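Local atomic coordinates of RNA-dependent RNA Polymerase (Bombyx mori cytoplasmic polyhedrosis virus, PDB entry 6TZ0), a protein that catalyses RNA-templated RNA synthesis inside the virus particle, serving both transcription and replication of the double-stranded RNA genome. Residues A416-L421 / T935-L940; R465-L470 / C609-A614; I750-L755 / M839-E844; V928-L933 / E975-S980. All coordinates share one frame; numbering follows the deposited sequence.

Contact 1: residues A416-L421 / T935-L940; sequences AWLNFL and TSLEQL
With chi1 at -92° and chi2 at 68°, the side chain of Leu-418 stands out from its helix and sends its two methyl groups to different partners on residues 935-940. On the other side the backbone directs CB of Leu-940 toward Leu-418, and chi1 (-64°) sets CG beside the backbone N of Leu-940. Leu-418 CD1 comes to 3.9 Å from Leu-940 CB, and the two side chains cross at about a right angle. The other branch, CD2, rests 3.8 Å from the backbone oxygen O of Leu-937, and the Leu-937 side chain adds a looser touch, CD1 to Leu-418 CD2 at 4.5 Å. On residues 416-421 the touching atoms are those of Leu-418, and no hydrogen bond joins the segments. The contact brings a helix of the central polymerase domain, 413-422, against the C-terminal end of helix 927-937, which belongs to the C-terminal region that in this family encircles the polymerase core. Helix 449-455 closes in around the same leucines, with Ile-450 against Leu-937 and Gln-453 against Leu-940. On residues 935-939 the chain of viral structural protein 4 packs as well; its Asn-64 hydrogen-bonds through ND2 to Ser-936 OG.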
loop_
_atom_site.group_PDB
_atom_site.type_symbol
_atom_site.label_atom_id
_atom_site.label_comp_id
_atom_site.label_asym_id
_atom_site.label_seq_id
_atom_site.Cartn_x
_atom_site.Cartn_y
_atom_site.Cartn_z
ATOM N N ALA A 416 -9.422 13.817 10.298
ATOM C CA ALA A 416 -9.232 12.934 9.154
ATOM C C ALA A 416 -7.874 12.244 9.195
ATOM O O ALA A 416 -7.769 11.064 8.858
ATOM C CB ALA A 416 -9.398 13.718 7.857
ATOM N N TRP A 417 -6.828 12.957 9.620
ATOM C CA TRP A 417 -5.508 12.346 9.768
ATOM C C TRP A 417 -5.486 11.297 10.873
ATOM O O TRP A 417 -4.894 10.220 10.708
ATOM C CB TRP A 417 -4.469 13.435 10.028
ATOM C CG TRP A 417 -3.142 12.933 10.491
ATOM C CD1 TRP A 417 -2.624 13.055 11.743
ATOM C CD2 TRP A 417 -2.169 12.220 9.724
ATOM N NE1 TRP A 417 -1.391 12.474 11.804
ATOM C CE2 TRP A 417 -1.085 11.952 10.577
ATOM C CE3 TRP A 417 -2.105 11.787 8.400
ATOM C CZ2 TRP A 417 0.042 11.269 10.153
ATOM C CZ3 TRP A 417 -0.985 11.113 7.981
ATOM C CH2 TRP A 417 0.071 10.857 8.853
ATOM N N LEU A 418 -6.142 11.582 11.999
ATOM C CA LEU A 418 -6.227 10.586 13.064
ATOM C C LEU A 418 -7.046 9.366 12.652
ATOM O O LEU A 418 -6.685 8.237 13.002
ATOM C CB LEU A 418 -6.797 11.214 14.334
ATOM C CG LEU A 418 -5.808 11.781 15.353
ATOM C CD1 LEU A 418 -5.065 12.998 14.856
ATOM C CD2 LEU A 418 -6.557 12.124 16.615
ATOM N N ASN A 419 -8.123 9.561 11.885
ATOM C CA ASN A 419 -8.884 8.424 11.379
ATOM C C ASN A 419 -8.109 7.654 10.324
ATOM O O ASN A 419 -8.300 6.445 10.174
ATOM C CB ASN A 419 -10.215 8.891 10.800
ATOM C CG ASN A 419 -11.143 9.443 11.853
ATOM O OD1 ASN A 419 -11.209 8.930 12.966
ATOM N ND2 ASN A 419 -11.877 10.491 11.505
ATOM N N PHE A 420 -7.247 8.337 9.582
ATOM C CA PHE A 420 -6.402 7.673 8.604
ATOM C C PHE A 420 -5.350 6.815 9.288
ATOM O O PHE A 420 -4.942 5.779 8.755
ATOM C CB PHE A 420 -5.766 8.740 7.720
ATOM C CG PHE A 420 -4.886 8.212 6.645
ATOM C CD1 PHE A 420 -5.421 7.658 5.498
ATOM C CD2 PHE A 420 -3.513 8.311 6.764
ATOM C CE1 PHE A 420 -4.600 7.195 4.501
ATOM C CE2 PHE A 420 -2.692 7.846 5.775
ATOM C CZ PHE A 420 -3.239 7.297 4.640
ATOM N N LEU A 421 -4.887 7.239 10.464
ATOM C CA LEU A 421 -3.936 6.416 11.203
ATOM C C LEU A 421 -4.625 5.236 11.878
ATOM O O LEU A 421 -4.100 4.117 11.867
ATOM C CB LEU A 421 -3.187 7.256 12.231
ATOM C CG LEU A 421 -2.236 8.280 11.633
ATOM C CD1 LEU A 421 -1.637 9.091 12.740
ATOM C CD2 LEU A 421 -1.161 7.601 10.823
ATOM N N THR A 935 -4.479 10.315 26.353
ATOM C CA THR A 935 -4.939 11.659 26.677
ATOM C C THR A 935 -4.232 12.702 25.823
ATOM O O THR A 935 -4.854 13.669 25.370
ATOM C CB THR A 935 -4.704 11.929 28.165
ATOM O OG1 THR A 935 -5.354 10.916 28.938
ATOM C CG2 THR A 935 -5.257 13.275 28.578
ATOM N N SER A 936 -2.934 12.510 25.571
ATOM C CA SER A 936 -2.221 13.432 24.697
ATOM C C SER A 936 -2.638 13.267 23.243
ATOM O O SER A 936 -2.626 14.243 22.486
ATOM C CB SER A 936 -0.717 13.230 24.835
ATOM O OG SER A 936 -0.333 11.964 24.342
ATOM N N LEU A 937 -3.013 12.054 22.837
ATOM C CA LEU A 937 -3.439 11.837 21.460
ATOM C C LEU A 937 -4.810 12.440 21.187
ATOM O O LEU A 937 -5.071 12.892 20.069
ATOM C CB LEU A 937 -3.432 10.343 21.153
ATOM C CG LEU A 937 -3.844 9.871 19.765
ATOM C CD1 LEU A 937 -2.977 10.513 18.712
ATOM C CD2 LEU A 937 -3.720 8.375 19.704
ATOM N N GLU A 938 -5.683 12.484 22.196
ATOM C CA GLU A 938 -7.007 13.083 22.023
ATOM C C GLU A 938 -6.980 14.587 21.783
ATOM O O GLU A 938 -8.008 15.143 21.388
ATOM C CB GLU A 938 -7.881 12.828 23.244
ATOM C CG GLU A 938 -8.311 11.411 23.418
ATOM C CD GLU A 938 -9.185 11.231 24.633
ATOM O OE1 GLU A 938 -9.369 12.210 25.385
ATOM O OE2 GLU A 938 -9.685 10.107 24.845
ATOM N N GLN A 939 -5.858 15.259 22.016
ATOM C CA GLN A 939 -5.795 16.703 21.903
ATOM C C GLN A 939 -5.390 17.169 20.513
ATOM O O GLN A 939 -4.870 18.278 20.378
ATOM C CB GLN A 939 -4.821 17.269 22.935
ATOM C CG GLN A 939 -5.095 16.818 24.347
ATOM C CD GLN A 939 -6.542 16.963 24.725
ATOM O OE1 GLN A 939 -7.228 15.979 24.980
ATOM N NE2 GLN A 939 -7.028 18.193 24.733
ATOM N N LEU A 940 -5.605 16.354 19.482
ATOM C CA LEU A 940 -5.076 16.670 18.162
ATOM C C LEU A 940 -6.133 16.981 17.119
ATOM O O LEU A 940 -5.787 17.500 16.062
ATOM C CB LEU A 940 -4.198 15.526 17.644
ATOM C CG LEU A 940 -2.925 15.225 18.432
ATOM C CD1 LEU A 940 -2.142 14.134 17.737
ATOM C CD2 LEU A 940 -2.082 16.459 18.624
#

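Contact 2: residues R465-L470 / C609-A614; sequences RIFKSL and CALEAA
Apolar packing between Leu-611 and the pair Ile-466 and Phe-467 makes up the direct contact. The closer touch joins two methyl groups, Leu-611 CD2 and Ile-466 CG2, at 3.7 Å. Leu-611 reaches this far because its CG lies anti to the backbone N (chi1 -168°), which extends the side chain toward helix 464-469. Its second branch, CD1, comes obliquely to the ring of Phe-467, 4.4 Å from CE1, a looser touch than the first. Tyr-582, from a nearby loop, packs on both Ile-466 and Leu-611, and Gly-327 of the viral structural protein 4 chain packs against Phe-467 and Leu-470.

Charged interactions lie beside this patch: Arg-465 pairs with Asp-495 and makes a cation-pi contact with Phe-498, while Glu-612, the residue after Leu-611, forms a salt bridge with Arg-641.

The junction of helices 464-469 and 604-614 is therefore hydrophobic: with no hydrogen bond across it, the contact between the two segments rests on van der Waals packing of three side chains, and the salt bridges of Arg-465 and Glu-612 go to residues outside both helices.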
loop_
_atom_site.group_PDB
_atom_site.type_symbol
_atom_site.label_atom_id
_atom_site.label_comp_id
_atom_site.label_asym_id
_atom_site.label_seq_id
_atom_site.Cartn_x
_atom_site.Cartn_y
_atom_site.Cartn_z
ATOM N N ARG A 465 9.245 19.452 12.542
ATOM C CA ARG A 465 8.971 18.030 12.382
ATOM C C ARG A 465 9.093 17.582 10.927
ATOM O O ARG A 465 9.637 16.507 10.641
ATOM C CB ARG A 465 7.578 17.747 12.941
ATOM C CG ARG A 465 7.090 16.354 12.749
ATOM C CD ARG A 465 5.856 16.086 13.576
ATOM N NE ARG A 465 4.706 16.927 13.256
ATOM C CZ ARG A 465 3.788 16.635 12.342
ATOM N NH1 ARG A 465 2.769 17.456 12.147
ATOM N NH2 ARG A 465 3.881 15.523 11.628
ATOM N N ILE A 466 8.654 18.428 9.995
ATOM C CA ILE A 466 8.688 18.091 8.575
ATOM C C ILE A 466 10.126 18.048 8.063
ATOM O O ILE A 466 10.528 17.123 7.340
ATOM C CB ILE A 466 7.844 19.108 7.790
ATOM C CG1 ILE A 466 6.426 19.190 8.368
ATOM C CG2 ILE A 466 7.823 18.760 6.330
ATOM C CD1 ILE A 466 5.656 17.898 8.331
ATOM N N PHE A 467 10.933 19.034 8.456
ATOM C CA PHE A 467 12.321 19.051 8.021
ATOM C C PHE A 467 13.124 17.960 8.705
ATOM O O PHE A 467 14.087 17.453 8.129
ATOM C CB PHE A 467 12.955 20.411 8.291
ATOM C CG PHE A 467 12.185 21.558 7.726
ATOM C CD1 PHE A 467 11.983 21.674 6.368
ATOM C CD2 PHE A 467 11.726 22.563 8.557
ATOM C CE1 PHE A 467 11.285 22.739 5.849
ATOM C CE2 PHE A 467 11.035 23.632 8.047
ATOM C CZ PHE A 467 10.817 23.723 6.693
ATOM N N LYS A 468 12.740 17.585 9.925
ATOM C CA LYS A 468 13.353 16.432 10.571
ATOM C C LYS A 468 13.037 15.147 9.816
ATOM O O LYS A 468 13.887 14.258 9.703
ATOM C CB LYS A 468 12.874 16.344 12.018
ATOM C CG LYS A 468 13.501 15.237 12.824
ATOM C CD LYS A 468 13.041 15.287 14.265
ATOM C CE LYS A 468 11.598 14.837 14.385
ATOM N NZ LYS A 468 11.162 14.744 15.807
ATOM N N SER A 469 11.824 15.040 9.270
ATOM C CA SER A 469 11.475 13.866 8.478
ATOM C C SER A 469 12.181 13.818 7.136
ATOM O O SER A 469 12.390 12.724 6.604
ATOM C CB SER A 469 9.989 13.821 8.210
ATOM O OG SER A 469 9.605 14.860 7.329
ATOM N N LEU A 470 12.548 14.969 6.572
ATOM C CA LEU A 470 13.306 14.962 5.318
ATOM C C LEU A 470 14.723 14.405 5.452
ATOM O O LEU A 470 15.401 14.243 4.434
ATOM C CB LEU A 470 13.394 16.367 4.728
ATOM C CG LEU A 470 12.125 16.967 4.139
ATOM C CD1 LEU A 470 12.382 18.394 3.726
ATOM C CD2 LEU A 470 11.671 16.139 2.966
ATOM N N CYS A 609 0.880 21.678 0.376
ATOM C CA CYS A 609 1.018 21.077 -0.943
ATOM C C CYS A 609 2.221 21.628 -1.692
ATOM O O CYS A 609 2.914 20.878 -2.385
ATOM C CB CYS A 609 -0.260 21.284 -1.747
ATOM S SG CYS A 609 -1.650 20.371 -1.096
ATOM N N ALA A 610 2.515 22.921 -1.538
ATOM C CA ALA A 610 3.678 23.485 -2.210
ATOM C C ALA A 610 4.973 22.990 -1.585
ATOM O O ALA A 610 5.951 22.734 -2.298
ATOM C CB ALA A 610 3.612 25.004 -2.169
ATOM N N LEU A 611 4.993 22.827 -0.260
ATOM C CA LEU A 611 6.191 22.320 0.392
ATOM C C LEU A 611 6.409 20.848 0.089
ATOM O O LEU A 611 7.556 20.399 0.014
ATOM C CB LEU A 611 6.102 22.574 1.897
ATOM C CG LEU A 611 7.348 22.382 2.762
ATOM C CD1 LEU A 611 7.371 23.422 3.849
ATOM C CD2 LEU A 611 7.391 21.012 3.396
ATOM N N GLU A 612 5.335 20.085 -0.098
ATOM C CA GLU A 612 5.509 18.703 -0.518
ATOM C C GLU A 612 5.987 18.621 -1.960
ATOM O O GLU A 612 6.890 17.839 -2.270
ATOM C CB GLU A 612 4.207 17.928 -0.325
ATOM C CG GLU A 612 4.336 16.429 -0.514
ATOM C CD GLU A 612 4.090 15.993 -1.942
ATOM O OE1 GLU A 612 3.282 16.646 -2.629
ATOM O OE2 GLU A 612 4.737 15.028 -2.390
ATOM N N ALA A 613 5.392 19.410 -2.857
ATOM C CA ALA A 613 5.759 19.353 -4.266
ATOM C C ALA A 613 7.157 19.885 -4.532
ATOM O O ALA A 613 7.776 19.486 -5.521
ATOM C CB ALA A 613 4.747 20.129 -5.101
ATOM N N ALA A 614 7.678 20.760 -3.678
ATOM C CA ALA A 614 9.003 21.313 -3.898
ATOM C C ALA A 614 10.119 20.495 -3.267
ATOM O O ALA A 614 11.288 20.733 -3.583
ATOM C CB ALA A 614 9.069 22.740 -3.358
#

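Contact 3: residues I750-L755 / M839-E844; sequences IGRLNL and MPRGGE
The amide of Asn-754 lies against two successive backbone carbonyls, those of Arg-841 and Gly-842. Those carbonyls belong to the end of a type II beta turn spanning Met-839 to Gly-842, so the contact sets a side chain near the start of helix 754-766 against a tight turn in the long loop between strands 827-831 and 867-868. The turn has its usual closing bond, Gly-842 N to Met-839 O at 3.1 Å, with Pro-840 at its second position and Arg-841 at its third, in a left-handed backbone conformation. A chi1 of -170° swings the amide of Asn-754 away from the backbone N and out to the turn. Its carbon, CG, stands 3.6 Å from Arg-841 O and 3.7 Å from Gly-842 O. As modelled, ND2 lies 3.2 Å from Arg-841 O at an angle too poor for a hydrogen bond. OD1 faces Gly-842 O, one acceptor before another, a placement that is doubtful because the oxygen and nitrogen of an amide are hard to tell apart at this resolution. The CA atoms of Asn-754 and Gly-842 are 6.2 Å apart, the nearest pair of the two segments. Just beyond the turn, Gly-843 O accepts a hydrogen bond from Asn-761 ND2, a firmer link between this loop and the same helix. At the outer margin two arginines come near each other, Arg-841 NH1 lying at the edge of the Arg-752 guanidinium, 4.4 Å from NH2. Arg-752 has its stronger partner in Asp-915, whose OD1 forms a salt bridge with NE.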
loop_
_atom_site.group_PDB
_atom_site.type_symbol
_atom_site.label_atom_id
_atom_site.label_comp_id
_atom_site.label_asym_id
_atom_site.label_seq_id
_atom_site.Cartn_x
_atom_site.Cartn_y
_atom_site.Cartn_z
ATOM N N ILE A 750 -0.068 -22.073 12.837
ATOM C CA ILE A 750 -1.514 -21.902 12.840
ATOM C C ILE A 750 -2.018 -21.776 14.271
ATOM O O ILE A 750 -2.629 -20.768 14.641
ATOM C CB ILE A 750 -2.223 -23.052 12.097
ATOM C CG1 ILE A 750 -1.956 -22.980 10.586
ATOM C CG2 ILE A 750 -3.717 -23.016 12.368
ATOM C CD1 ILE A 750 -0.769 -23.796 10.091
ATOM N N GLY A 751 -1.774 -22.796 15.083
ATOM C CA GLY A 751 -2.241 -22.779 16.452
ATOM C C GLY A 751 -3.710 -23.115 16.603
ATOM O O GLY A 751 -4.054 -24.220 17.034
ATOM N N ARG A 752 -4.584 -22.180 16.220
ATOM C CA ARG A 752 -5.980 -22.244 16.645
ATOM C C ARG A 752 -6.757 -23.319 15.891
ATOM O O ARG A 752 -7.596 -24.008 16.485
ATOM C CB ARG A 752 -6.634 -20.874 16.470
ATOM C CG ARG A 752 -8.069 -20.805 16.944
ATOM C CD ARG A 752 -8.168 -20.881 18.453
ATOM N NE ARG A 752 -9.562 -20.893 18.886
ATOM C CZ ARG A 752 -10.291 -19.802 19.106
ATOM N NH1 ARG A 752 -9.763 -18.600 18.929
ATOM N NH2 ARG A 752 -11.553 -19.917 19.497
ATOM N N LEU A 753 -6.552 -23.413 14.571
ATOM C CA LEU A 753 -6.968 -24.504 13.679
ATOM C C LEU A 753 -8.479 -24.532 13.415
ATOM O O LEU A 753 -8.949 -25.257 12.533
ATOM C CB LEU A 753 -6.441 -25.849 14.217
ATOM C CG LEU A 753 -6.504 -27.191 13.491
ATOM C CD1 LEU A 753 -5.264 -27.980 13.793
ATOM C CD2 LEU A 753 -7.696 -27.974 13.977
ATOM N N ASN A 754 -9.242 -23.714 14.137
ATOM C CA ASN A 754 -10.549 -23.287 13.653
ATOM C C ASN A 754 -10.377 -22.191 12.609
ATOM O O ASN A 754 -11.079 -22.168 11.588
ATOM C CB ASN A 754 -11.388 -22.793 14.831
ATOM C CG ASN A 754 -12.840 -22.560 14.475
ATOM O OD1 ASN A 754 -13.286 -22.849 13.366
ATOM N ND2 ASN A 754 -13.586 -22.008 15.420
ATOM N N LEU A 755 -9.426 -21.285 12.850
ATOM C CA LEU A 755 -9.008 -20.292 11.871
ATOM C C LEU A 755 -8.451 -20.924 10.603
ATOM O O LEU A 755 -8.645 -20.371 9.516
ATOM C CB LEU A 755 -7.954 -19.369 12.485
ATOM C CG LEU A 755 -8.334 -18.085 13.232
ATOM C CD1 LEU A 755 -8.955 -17.090 12.268
ATOM C CD2 LEU A 755 -9.258 -18.325 14.415
ATOM N N MET A 839 -18.984 -29.366 12.010
ATOM C CA MET A 839 -19.685 -28.924 13.199
ATOM C C MET A 839 -19.772 -27.410 13.303
ATOM O O MET A 839 -18.977 -26.688 12.696
ATOM C CB MET A 839 -19.004 -29.502 14.446
ATOM C CG MET A 839 -19.342 -30.960 14.696
ATOM S SD MET A 839 -21.065 -31.204 15.187
ATOM C CE MET A 839 -21.852 -31.780 13.683
ATOM N N PRO A 840 -20.773 -26.896 14.024
ATOM C CA PRO A 840 -20.774 -25.472 14.374
ATOM C C PRO A 840 -19.584 -25.143 15.256
ATOM O O PRO A 840 -19.321 -25.829 16.247
ATOM C CB PRO A 840 -22.097 -25.294 15.125
ATOM C CG PRO A 840 -22.935 -26.391 14.663
ATOM C CD PRO A 840 -22.031 -27.547 14.421
ATOM N N ARG A 841 -18.842 -24.110 14.851
ATOM C CA ARG A 841 -17.564 -23.668 15.407
ATOM C C ARG A 841 -16.472 -24.728 15.306
ATOM O O ARG A 841 -15.432 -24.598 15.954
ATOM C CB ARG A 841 -17.702 -23.191 16.860
ATOM C CG ARG A 841 -18.581 -21.971 17.015
ATOM C CD ARG A 841 -18.787 -21.620 18.472
ATOM N NE ARG A 841 -17.541 -21.240 19.125
ATOM C CZ ARG A 841 -17.051 -20.006 19.138
ATOM N NH1 ARG A 841 -15.909 -19.751 19.760
ATOM N NH2 ARG A 841 -17.704 -19.025 18.528
ATOM N N GLY A 842 -16.668 -25.758 14.490
ATOM C CA GLY A 842 -15.648 -26.747 14.236
ATOM C C GLY A 842 -15.021 -26.502 12.887
ATOM O O GLY A 842 -14.343 -25.492 12.693
ATOM N N GLY A 843 -15.249 -27.398 11.939
ATOM C CA GLY A 843 -14.711 -27.200 10.611
ATOM C C GLY A 843 -15.645 -26.424 9.709
ATOM O O GLY A 843 -15.182 -25.653 8.862
ATOM N N GLU A 844 -16.954 -26.622 9.905
ATOM C CA GLU A 844 -18.030 -26.040 9.092
ATOM C C GLU A 844 -17.854 -26.376 7.614
ATOM O O GLU A 844 -17.967 -25.523 6.735
ATOM C CB GLU A 844 -18.141 -24.528 9.299
ATOM C CG GLU A 844 -18.593 -24.116 10.675
ATOM C CD GLU A 844 -18.696 -22.619 10.820
ATOM O OE1 GLU A 844 -18.332 -21.905 9.865
ATOM O OE2 GLU A 844 -19.127 -22.152 11.892
#

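Contact 4: residues V928-L933 / E975-S980; sequences VKVNEL and EKIQKS
Ser-980 OG, hydrogen-bonded with Ser-448 OG and 3.0 Å from Lys-976 O, lies just past the helix whose Ile-977 and Gln-978 pack on Val-930 and Leu-933. Across the interface itself the contact is apolar. Ile-977 holds CG2 anti to the backbone N (chi1 -68° for CG1), and this methyl approaches Leu-933 CD1 to 4.1 Å, the two side chains crossing at a slant. Ile-977 CG2 also lies 4.5 Å from Val-930 CG1. The far end of the isoleucine reaches the backbone, with Ile-977 CD1 4.2 Å from the carbonyl carbon C of Leu-933. Ala-934 and Leu-937 are the other neighbours of Ile-977 on helix 927-937, so its four partners follow the i, i+3, i+4, i+7 spacing of a knob-into-hole fit. Helices 928-933 and 975-979 run at 129° to each other with their axes 9.4 Å apart, and both belong to the C-terminal region. Beside the knob, Val-930 CG1 meets Gln-978 CB at 4.1 Å, where the backbones are nearest. Only the root of Gln-978 takes part, because its chain bends at chi2 (-89°) and leads the amide away. Helix 449-455 adds Val-455 against Leu-933 and Ala-454 against Ile-977, and Asn-64 of the viral structural protein 4 chain packs on Leu-933.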
loop_
_atom_site.group_PDB
_atom_site.type_symbol
_atom_site.label_atom_id
_atom_site.label_comp_id
_atom_site.label_asym_id
_atom_site.label_seq_id
_atom_site.Cartn_x
_atom_site.Cartn_y
_atom_site.Cartn_z
ATOM N N VAL A 928 -0.424 3.946 33.584
ATOM C CA VAL A 928 -0.372 5.401 33.707
ATOM C C VAL A 928 0.193 6.016 32.433
ATOM O O VAL A 928 -0.322 7.022 31.924
ATOM C CB VAL A 928 0.459 5.790 34.946
ATOM C CG1 VAL A 928 0.592 7.301 35.068
ATOM C CG2 VAL A 928 -0.163 5.208 36.200
ATOM N N LYS A 929 1.228 5.386 31.872
ATOM C CA LYS A 929 1.772 5.802 30.584
ATOM C C LYS A 929 0.767 5.605 29.452
ATOM O O LYS A 929 0.728 6.416 28.521
ATOM C CB LYS A 929 3.069 5.033 30.311
ATOM C CG LYS A 929 3.781 5.391 29.031
ATOM C CD LYS A 929 4.195 6.849 29.031
ATOM C CE LYS A 929 5.281 7.116 30.055
ATOM N NZ LYS A 929 5.724 8.534 30.013
ATOM N N VAL A 930 -0.075 4.570 29.535
ATOM C CA VAL A 930 -1.085 4.328 28.506
ATOM C C VAL A 930 -2.136 5.432 28.520
ATOM O O VAL A 930 -2.493 5.985 27.467
ATOM C CB VAL A 930 -1.726 2.942 28.701
ATOM C CG1 VAL A 930 -2.856 2.727 27.709
ATOM C CG2 VAL A 930 -0.689 1.856 28.551
ATOM N N ASN A 931 -2.632 5.774 29.717
ATOM C CA ASN A 931 -3.587 6.871 29.853
ATOM C C ASN A 931 -2.978 8.193 29.421
ATOM O O ASN A 931 -3.655 9.014 28.798
ATOM C CB ASN A 931 -4.084 6.982 31.294
ATOM C CG ASN A 931 -4.917 5.800 31.722
ATOM O OD1 ASN A 931 -4.549 5.065 32.635
ATOM N ND2 ASN A 931 -6.050 5.610 31.066
ATOM N N GLU A 932 -1.690 8.398 29.713
ATOM C CA GLU A 932 -1.031 9.639 29.330
ATOM C C GLU A 932 -0.890 9.759 27.817
ATOM O O GLU A 932 -1.157 10.829 27.251
ATOM C CB GLU A 932 0.329 9.734 30.013
ATOM C CG GLU A 932 1.053 11.030 29.744
ATOM C CD GLU A 932 2.303 11.179 30.572
ATOM O OE1 GLU A 932 2.593 10.272 31.380
ATOM O OE2 GLU A 932 2.998 12.203 30.415
ATOM N N LEU A 933 -0.518 8.665 27.143
ATOM C CA LEU A 933 -0.388 8.694 25.689
ATOM C C LEU A 933 -1.736 8.892 25.008
ATOM O O LEU A 933 -1.838 9.666 24.050
ATOM C CB LEU A 933 0.273 7.415 25.182
ATOM C CG LEU A 933 1.750 7.178 25.488
ATOM C CD1 LEU A 933 2.158 5.826 24.961
ATOM C CD2 LEU A 933 2.619 8.257 24.894
ATOM N N GLU A 975 -7.252 1.280 24.570
ATOM C CA GLU A 975 -7.093 -0.150 24.327
ATOM C C GLU A 975 -6.191 -0.419 23.135
ATOM O O GLU A 975 -5.399 -1.362 23.163
ATOM C CB GLU A 975 -8.447 -0.820 24.113
ATOM C CG GLU A 975 -9.304 -0.961 25.351
ATOM C CD GLU A 975 -10.580 -1.725 25.065
ATOM O OE1 GLU A 975 -10.861 -1.975 23.874
ATOM O OE2 GLU A 975 -11.289 -2.100 26.022
ATOM N N LYS A 976 -6.285 0.404 22.090
ATOM C CA LYS A 976 -5.449 0.207 20.908
ATOM C C LYS A 976 -3.980 0.468 21.224
ATOM O O LYS A 976 -3.098 -0.310 20.819
ATOM C CB LYS A 976 -5.937 1.122 19.787
ATOM C CG LYS A 976 -5.362 0.824 18.421
ATOM C CD LYS A 976 -5.871 1.838 17.408
ATOM C CE LYS A 976 -7.353 1.664 17.115
ATOM N NZ LYS A 976 -7.642 0.420 16.353
ATOM N N ILE A 977 -3.710 1.535 21.983
ATOM C CA ILE A 977 -2.348 1.819 22.430
ATOM C C ILE A 977 -1.853 0.732 23.379
ATOM O O ILE A 977 -0.689 0.319 23.314
ATOM C CB ILE A 977 -2.284 3.224 23.061
ATOM C CG1 ILE A 977 -2.517 4.282 21.986
ATOM C CG2 ILE A 977 -0.955 3.495 23.742
ATOM C CD1 ILE A 977 -2.655 5.671 22.523
ATOM N N GLN A 978 -2.741 0.203 24.229
ATOM C CA GLN A 978 -2.343 -0.849 25.160
ATOM C C GLN A 978 -2.027 -2.153 24.441
ATOM O O GLN A 978 -1.147 -2.899 24.882
ATOM C CB GLN A 978 -3.442 -1.062 26.202
ATOM C CG GLN A 978 -3.025 -1.877 27.422
ATOM C CD GLN A 978 -3.227 -3.368 27.250
ATOM O OE1 GLN A 978 -4.122 -3.806 26.530
ATOM N NE2 GLN A 978 -2.388 -4.157 27.909
ATOM N N LYS A 979 -2.725 -2.448 23.342
ATOM C CA LYS A 979 -2.398 -3.645 22.575
ATOM C C LYS A 979 -1.066 -3.492 21.861
ATOM O O LYS A 979 -0.198 -4.366 21.958
ATOM C CB LYS A 979 -3.495 -3.970 21.559
ATOM C CG LYS A 979 -4.832 -4.330 22.155
ATOM C CD LYS A 979 -4.775 -5.585 22.990
ATOM C CE LYS A 979 -6.162 -5.937 23.494
ATOM N NZ LYS A 979 -6.646 -4.931 24.487
ATOM N N SER A 980 -0.877 -2.390 21.144
ATOM C CA SER A 980 0.242 -2.345 20.213
ATOM C C SER A 980 1.505 -1.690 20.767
ATOM O O SER A 980 2.353 -1.275 19.975
ATOM C CB SER A 980 -0.189 -1.639 18.927
ATOM O OG SER A 980 -0.554 -0.300 19.183
#

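Following the chain from the N terminus, helix 413-422 opens contact 1, whose partner arrives only some 500 residues later. Contacts 2 and 3 both open and close within that span, one after the other: contact 2 joins two helices of the polymerase domain, and contact 3 ties helix 754-766 to a later loop. Residues 928-933 then open contact 4 before 935-940 closes contact 1, and 975-980 closes contact 4, so these two cross. They share helix 927-937 and are joined directly where Leu-937 CD2 packs 4.0 Å from Ile-977 CD1; contact 1 is what ties polymerase domain to C-terminal region. Contact 2 lies about 20 Å from contact 1, centre to centre; contact 3 stands farther away, about 37 Å.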